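CELA1 protein (Mycobacterium tuberculosis, PDB 1UP2) is a putative family 6 cellulase that probably hydrolyses the beta-1,4-glucosidic bonds of cellulose as an endoglucanase. Local coordinates at residues 41-46 against 72-77. Numbering follows the deposited sequence.
Sequences SYWLDQ and VLTLYG. With BGC (beta-D-glucopyranose), chain E; IFM (5-hydroxymethyl-3,4-dihydroxypiperidine), chain D.
Trp-43 and Thr-74, paired on neighbouring parallel strands, form the tight part of this contact. The Thr-74 torsion (chi1 -61°) turns its hydroxyl to Ser-41 and leaves CG2 on the indole, 3.6 Å from the centroid of the Trp-43 six-membered ring and 10° off the normal, a CH-pi contact. The opposite indole face carries the glucose unit of the bound ligand, its C5 over the ring centre and 3.6 Å from Trp-43 CD2. At the indole rim, Trp-43 CZ3 meets the face of Tyr-76, 3.6 Å from Tyr-76 CD2, a T-shaped pair with planes at 88°. Thr-74 OG1 donates to Ser-41 OG at 2.7 Å; Ser-41 OG also bonds to Ile-260 O, which Trp-43 NE1 reaches too. Four backbone hydrogen bonds join the two segments within a beta-alpha-beta unit, ending with Tyr-76 N to Leu-44 O at 2.9 Å. Packing is looser on the other sheet face, where Leu-73 CD2 lies 4.1 Å from Tyr-42 CD2, at the edge of that partly exposed ring. Tyr-42 and Leu-44 also pack on helix 50-66. Partly exposed Asp-45 accepts from Ala-47 N through OD1 and forms a salt bridge with Arg-81 through OD2. Trp-43 thus offers the sugar an aromatic face, its rotation probably restrained by the Thr-74 methyl, the Tyr-76 ring and the NE1 bond, while Tyr-76 reaches the linked piperidine.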
ATOM      1  N   SER A  41       2.551   4.565  -4.800  1.00 13.55           N
ATOM      2  CA  SER A  41       2.453   5.104  -3.456  1.00 11.99           C
ATOM      3  C   SER A  41       3.817   5.345  -2.833  1.00 12.10           C
ATOM      4  O   SER A  41       4.808   4.667  -3.129  1.00 11.44           O
ATOM      5  CB  SER A  41       1.566   4.224  -2.563  1.00 12.98           C
ATOM      6  OG  SER A  41       2.312   3.128  -2.076  1.00 12.85           O
ATOM      7  N   TYR A  42       3.841   6.325  -1.945  1.00 11.27           N
ATOM      8  CA  TYR A  42       5.057   6.803  -1.281  1.00 10.95           C
ATOM      9  C   TYR A  42       4.997   6.276   0.172  1.00  9.95           C
ATOM     10  O   TYR A  42       4.069   6.571   0.915  1.00 10.01           O
ATOM     11  CB  TYR A  42       5.011   8.323  -1.372  1.00 11.73           C
ATOM     12  CG  TYR A  42       6.035   9.113  -0.633  1.00 12.94           C
ATOM     13  CD1 TYR A  42       7.327   9.190  -1.069  1.00 16.66           C
ATOM     14  CD2 TYR A  42       5.654   9.911   0.438  1.00 16.20           C
ATOM     15  CE1 TYR A  42       8.251   9.994  -0.397  1.00 18.84           C
ATOM     16  CE2 TYR A  42       6.553  10.722   1.083  1.00 18.35           C
ATOM     17  CZ  TYR A  42       7.837  10.763   0.664  1.00 18.82           C
ATOM     18  OH  TYR A  42       8.713  11.578   1.349  1.00 21.46           O
ATOM     19  N   TRP A  43       5.941   5.414   0.523  1.00 10.02           N
ATOM     20  CA  TRP A  43       5.895   4.680   1.789  1.00  9.67           C
ATOM     21  C   TRP A  43       6.633   5.437   2.903  1.00 10.04           C
ATOM     22  O   TRP A  43       7.788   5.875   2.735  1.00  9.83           O
ATOM     23  CB  TRP A  43       6.532   3.292   1.648  1.00  9.09           C
ATOM     24  CG  TRP A  43       5.767   2.320   0.809  1.00 10.52           C
ATOM     25  CD1 TRP A  43       5.481   2.452  -0.511  1.00 11.72           C
ATOM     26  CD2 TRP A  43       5.237   1.047   1.201  1.00  8.45           C
ATOM     27  NE1 TRP A  43       4.778   1.369  -0.964  1.00 11.04           N
ATOM     28  CE2 TRP A  43       4.635   0.473   0.050  1.00  9.80           C
ATOM     29  CE3 TRP A  43       5.223   0.319   2.391  1.00  8.90           C
ATOM     30  CZ2 TRP A  43       4.033  -0.760   0.052  1.00  8.44           C
ATOM     31  CZ3 TRP A  43       4.610  -0.933   2.395  1.00  8.78           C
ATOM     32  CH2 TRP A  43       4.037  -1.468   1.227  1.00  9.82           C
ATOM     33  N   LEU A  44       5.980   5.552   4.054  1.00 10.09           N
ATOM     34  CA  LEU A  44       6.589   6.146   5.229  1.00  9.39           C
ATOM     35  C   LEU A  44       6.648   5.130   6.361  1.00  9.77           C
ATOM     36  O   LEU A  44       5.704   4.394   6.597  1.00  8.33           O
ATOM     37  CB  LEU A  44       5.786   7.349   5.677  1.00 10.28           C
ATOM     38  CG  LEU A  44       5.698   8.494   4.634  1.00  9.94           C
ATOM     39  CD1 LEU A  44       4.729   9.579   5.073  1.00 12.31           C
ATOM     40  CD2 LEU A  44       7.037   9.097   4.401  1.00 12.63           C
ATOM     41  N   ASP A  45       7.756   5.124   7.072  1.00  9.88           N
ATOM     42  CA  ASP A  45       7.891   4.256   8.226  1.00 11.32           C
ATOM     43  C   ASP A  45       8.678   4.940   9.322  1.00 11.65           C
ATOM     44  O   ASP A  45       8.672   6.165   9.398  1.00 11.02           O
ATOM     45  CB  ASP A  45       8.474   2.916   7.788  1.00 11.81           C
ATOM     46  CG  ASP A  45       9.899   3.021   7.269  1.00 14.04           C
ATOM     47  OD1 ASP A  45      10.522   4.127   7.251  1.00 11.14           O
ATOM     48  OD2 ASP A  45      10.452   1.994   6.837  1.00 13.73           O
ATOM     49  N   GLN A  46       9.294   4.150  10.202  1.00 13.12           N
ATOM     50  CA  GLN A  46      10.040   4.671  11.336  1.00 13.44           C
ATOM     51  C   GLN A  46      11.320   5.473  11.032  1.00 13.75           C
ATOM     52  O   GLN A  46      11.863   6.114  11.924  1.00 13.89           O
ATOM     53  CB  GLN A  46      10.299   3.567  12.393  1.00 14.49           C
ATOM     54  CG  GLN A  46      11.442   2.574  12.106  1.00 16.42           C
ATOM     55  CD  GLN A  46      11.230   1.743  10.841  1.00 18.87           C
ATOM     56  OE1 GLN A  46      10.116   1.323  10.542  1.00 16.81           O
ATOM     57  NE2 GLN A  46      12.301   1.532  10.083  1.00 23.65           N
ATOM     58  N   VAL A  72      -0.645   9.384  -3.229  1.00  9.01           N
ATOM     59  CA  VAL A  72      -0.951   8.175  -2.456  1.00  9.49           C
ATOM     60  C   VAL A  72       0.240   7.915  -1.541  1.00  9.74           C
ATOM     61  O   VAL A  72       1.380   7.856  -2.005  1.00  9.16           O
ATOM     62  CB  VAL A  72      -1.180   6.958  -3.358  1.00 10.29           C
ATOM     63  CG1 VAL A  72      -1.669   5.740  -2.551  1.00  9.76           C
ATOM     64  CG2 VAL A  72      -2.171   7.321  -4.508  1.00 10.42           C
ATOM     65  N   LEU A  73      -0.044   7.802  -0.244  1.00  9.05           N
ATOM     66  CA  LEU A  73       0.960   7.546   0.788  1.00  9.99           C
ATOM     67  C   LEU A  73       0.603   6.235   1.456  1.00  9.89           C
ATOM     68  O   LEU A  73      -0.577   5.949   1.701  1.00 10.91           O
ATOM     69  CB  LEU A  73       0.941   8.653   1.831  1.00 10.52           C
ATOM     70  CG  LEU A  73       1.297  10.029   1.227  1.00 13.35           C
ATOM     71  CD1 LEU A  73       0.053  10.745   0.753  1.00 17.66           C
ATOM     72  CD2 LEU A  73       2.031  10.865   2.189  1.00 18.41           C
ATOM     73  N   THR A  74       1.620   5.444   1.753  1.00  9.84           N
ATOM     74  CA  THR A  74       1.465   4.214   2.503  1.00  9.06           C
ATOM     75  C   THR A  74       2.161   4.332   3.852  1.00  8.95           C
ATOM     76  O   THR A  74       3.385   4.633   3.938  1.00  8.16           O
ATOM     77  CB  THR A  74       2.052   3.055   1.700  1.00  9.56           C
ATOM     78  OG1 THR A  74       1.340   2.933   0.456  1.00 10.61           O
ATOM     79  CG2 THR A  74       1.849   1.702   2.427  1.00  9.20           C
ATOM     80  N   LEU A  75       1.378   4.090   4.901  1.00  9.01           N
ATOM     81  CA  LEU A  75       1.862   4.102   6.267  1.00  9.58           C
ATOM     82  C   LEU A  75       2.262   2.701   6.670  1.00  9.27           C
ATOM     83  O   LEU A  75       1.446   1.787   6.670  1.00  9.40           O
ATOM     84  CB  LEU A  75       0.797   4.689   7.198  1.00 10.11           C
ATOM     85  CG  LEU A  75       0.365   6.130   6.898  1.00 10.77           C
ATOM     86  CD1 LEU A  75      -0.573   6.599   8.024  1.00 10.11           C
ATOM     87  CD2 LEU A  75       1.571   7.114   6.693  1.00  9.47           C
ATOM     88  N   TYR A  76       3.533   2.518   7.000  1.00  9.87           N
ATOM     89  CA  TYR A  76       4.094   1.195   7.270  1.00  9.28           C
ATOM     90  C   TYR A  76       5.027   1.257   8.485  1.00  9.07           C
ATOM     91  O   TYR A  76       6.214   0.953   8.393  1.00  8.81           O
ATOM     92  CB  TYR A  76       4.819   0.664   6.008  1.00  9.13           C
ATOM     93  CG  TYR A  76       5.166  -0.795   6.004  1.00  8.78           C
ATOM     94  CD1 TYR A  76       4.232  -1.787   6.399  1.00  9.80           C
ATOM     95  CD2 TYR A  76       6.420  -1.227   5.530  1.00  8.63           C
ATOM     96  CE1 TYR A  76       4.567  -3.133   6.397  1.00  9.98           C
ATOM     97  CE2 TYR A  76       6.767  -2.575   5.567  1.00  8.07           C
ATOM     98  CZ  TYR A  76       5.839  -3.523   5.988  1.00 10.70           C
ATOM     99  OH  TYR A  76       6.205  -4.868   5.967  1.00  8.86           O
ATOM    100  N   GLY A  77       4.480   1.686   9.626  1.00  8.85           N
ATOM    101  CA  GLY A  77       5.260   1.871  10.828  1.00  9.30           C
ATOM    102  C   GLY A  77       4.772   1.103  12.062  1.00  9.31           C
ATOM    103  O   GLY A  77       5.234   1.392  13.174  1.00  9.95           O
TER
HETATM  104  C2  BGC E 384       9.521  -2.426   2.329  1.00 11.38           C
HETATM  105  C3  BGC E 384       9.545  -0.886   2.248  1.00 12.70           C
HETATM  106  C4  BGC E 384       9.232  -0.349   0.845  1.00 13.00           C
HETATM  107  C5  BGC E 384       7.988  -1.072   0.252  1.00 12.28           C
HETATM  108  C6  BGC E 384       7.597  -0.705  -1.194  1.00 11.59           C
HETATM  109  C1  BGC E 384       8.301  -2.997   1.614  1.00 11.76           C
HETATM  110  O2  BGC E 384       9.636  -2.925   3.665  1.00 11.27           O
HETATM  111  O3  BGC E 384      10.779  -0.376   2.721  1.00 13.90           O
HETATM  112  O4  BGC E 384       9.039   1.048   0.975  1.00 12.37           O
HETATM  113  O5  BGC E 384       8.192  -2.473   0.305  1.00 10.84           O
HETATM  114  O6  BGC E 384       8.533  -1.239  -2.121  1.00 11.09           O
HETATM  115  O4  IFM D 383       8.452  -4.399   1.529  1.00 11.88           O
HETATM  116  C4  IFM D 383       7.196  -5.075   1.347  1.00 12.36           C
HETATM  117  C3  IFM D 383       7.544  -6.332   0.594  1.00 12.06           C
HETATM  118  O3  IFM D 383       7.723  -6.021  -0.790  1.00 12.06           O
HETATM  119  C2  IFM D 383       6.515  -7.430   0.821  1.00 11.34           C
HETATM  120  N   IFM D 383       6.421  -7.838   2.228  1.00 11.12           N
HETATM  121  C1  IFM D 383       6.723  -6.809   3.218  1.00 11.50           C
HETATM  122  C5  IFM D 383       6.531  -5.363   2.714  1.00 11.68           C
HETATM  123  C6  IFM D 383       5.069  -4.948   2.731  1.00 10.92           C
HETATM  124  O6  IFM D 383       4.334  -5.460   1.647  1.00 10.24           O